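Local coordinates for protein glutathione-specific gamma-glutamylcyclotransferase (Saccharomyces cerevisiae S288c, PDB 5HWK) that cleaves glutathione, and no other gamma-glutamyl peptide, into 5-oxo-L-proline and a Cys-Gly dipeptide, at residues G172-V176 with D177-K181. Residues are numbered along the deposited sequence; the frame is centred on the assembly and turned at random.
Sequences GPETV and DETAK
The carboxylates of Glu178 and Glu174, their planes turned 72° apart, serve the start of helix 176-185 differently: Glu178 folds back to Thr175, the N-cap residue, to form a capping box, while Glu174 reaches forward to Thr179. Thr175 N meets Glu178 OE1 from above the carboxylate plane at 3.0 Å, whereas Thr179 OG1 gives its proton to the anti side of Glu174 OE1, close to that plane and 2.7 Å away. In return, Thr175 OG1 takes the amide N of Glu178 at 3.1 Å; a chi1 of 69° sets this hydroxyl between the backbone N and the carbonyl carbon, facing Glu178 N. Glu174, with CG anti to its own N (chi1 -156°), runs extended past Glu178, where Glu174 CG lies 3.5 Å from Glu178 CB. Its OE1 is shared with Arg55 in a salt bridge, tying the residue just before the cap to strand 54-61. With an alanine here, Arg55 would probably lose this charged mate and Thr179 OG1 its acceptor. Along the helix, Val176 and Ala180 touch Thr227 of helix 219-232, and Asp177 OD1 is hydrogen-bonded to Tyr231 OH. One water bridges Thr179 OG1 and Glu174 O, donating to them at 2.7 and 3.3 Å.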
loop_
_atom_site.group_PDB
_atom_site.type_symbol
_atom_site.label_atom_id
_atom_site.label_comp_id
_atom_site.label_asym_id
_atom_site.label_seq_id
_atom_site.Cartn_x
_atom_site.Cartn_y
_atom_site.Cartn_z
ATOM N N GLY A 172 3.531 2.390 14.114
ATOM C CA GLY A 172 3.978 1.007 14.148
ATOM C C GLY A 172 5.191 0.890 15.053
ATOM O O GLY A 172 5.807 1.896 15.463
ATOM N N PRO A 173 5.575 -0.361 15.401
ATOM C CA PRO A 173 4.821 -1.576 15.122
ATOM C C PRO A 173 3.632 -1.652 16.081
ATOM O O PRO A 173 3.648 -1.109 17.191
ATOM C CB PRO A 173 5.829 -2.683 15.418
ATOM C CG PRO A 173 6.669 -2.112 16.507
ATOM C CD PRO A 173 6.769 -0.631 16.235
ATOM N N GLU A 174 2.583 -2.278 15.621
ATOM C CA GLU A 174 1.408 -2.495 16.424
ATOM C C GLU A 174 0.892 -3.877 16.078
ATOM O O GLU A 174 0.968 -4.277 14.913
ATOM C CB GLU A 174 0.404 -1.429 16.005
ATOM C CG GLU A 174 -0.624 -1.084 17.011
ATOM C CD GLU A 174 -1.430 0.172 16.683
ATOM O OE1 GLU A 174 -2.097 0.168 15.646
ATOM O OE2 GLU A 174 -1.422 1.129 17.477
ATOM N N THR A 175 0.395 -4.615 17.073
ATOM C CA THR A 175 -0.191 -5.920 16.796
ATOM C C THR A 175 -1.563 -5.758 16.140
ATOM O O THR A 175 -2.206 -4.699 16.214
ATOM C CB THR A 175 -0.389 -6.721 18.079
ATOM O OG1 THR A 175 -1.416 -6.081 18.834
ATOM C CG2 THR A 175 0.905 -6.791 18.917
ATOM N N VAL A 176 -2.013 -6.817 15.463
ATOM C CA VAL A 176 -3.350 -6.787 14.863
ATOM C C VAL A 176 -4.415 -6.483 15.915
ATOM O O VAL A 176 -5.351 -5.703 15.663
ATOM C CB VAL A 176 -3.621 -8.109 14.133
ATOM C CG1 VAL A 176 -5.086 -8.368 13.997
ATOM C CG2 VAL A 176 -2.967 -8.058 12.766
ATOM N N ASP A 177 -4.274 -7.037 17.129
ATOM C CA ASP A 177 -5.271 -6.763 18.166
ATOM C C ASP A 177 -5.317 -5.268 18.499
ATOM O O ASP A 177 -6.400 -4.668 18.599
ATOM C CB ASP A 177 -4.970 -7.576 19.421
ATOM C CG ASP A 177 -6.079 -7.502 20.425
ATOM O OD1 ASP A 177 -7.191 -7.961 20.081
ATOM O OD2 ASP A 177 -5.848 -6.993 21.548
ATOM N N GLU A 178 -4.143 -4.660 18.729
ATOM C CA GLU A 178 -4.070 -3.223 19.004
ATOM C C GLU A 178 -4.666 -2.392 17.877
ATOM O O GLU A 178 -5.467 -1.474 18.131
ATOM C CB GLU A 178 -2.614 -2.799 19.295
ATOM C CG GLU A 178 -2.022 -3.309 20.629
ATOM C CD GLU A 178 -0.452 -3.394 20.706
ATOM O OE1 GLU A 178 0.312 -3.230 19.692
ATOM O OE2 GLU A 178 0.026 -3.654 21.839
ATOM N N THR A 179 -4.267 -2.679 16.622
ATOM C CA THR A 179 -4.778 -1.896 15.507
ATOM C C THR A 179 -6.280 -2.091 15.364
ATOM O O THR A 179 -7.026 -1.130 15.130
ATOM C CB THR A 179 -4.072 -2.314 14.224
ATOM O OG1 THR A 179 -2.648 -2.166 14.425
ATOM C CG2 THR A 179 -4.476 -1.467 13.033
ATOM N N ALA A 180 -6.739 -3.328 15.505
ATOM C CA ALA A 180 -8.161 -3.620 15.341
ATOM C C ALA A 180 -9.027 -2.898 16.366
ATOM O O ALA A 180 -10.139 -2.437 16.034
ATOM C CB ALA A 180 -8.395 -5.120 15.400
ATOM N N LYS A 181 -8.548 -2.794 17.608
ATOM C CA LYS A 181 -9.303 -2.087 18.644
ATOM C C LYS A 181 -9.530 -0.647 18.221
ATOM O O LYS A 181 -10.603 -0.083 18.439
ATOM C CB LYS A 181 -8.533 -2.125 19.968
ATOM C CG LYS A 181 -8.652 -3.444 20.683
HETATM O O HOH W 1 -1.451 -3.907 12.710
#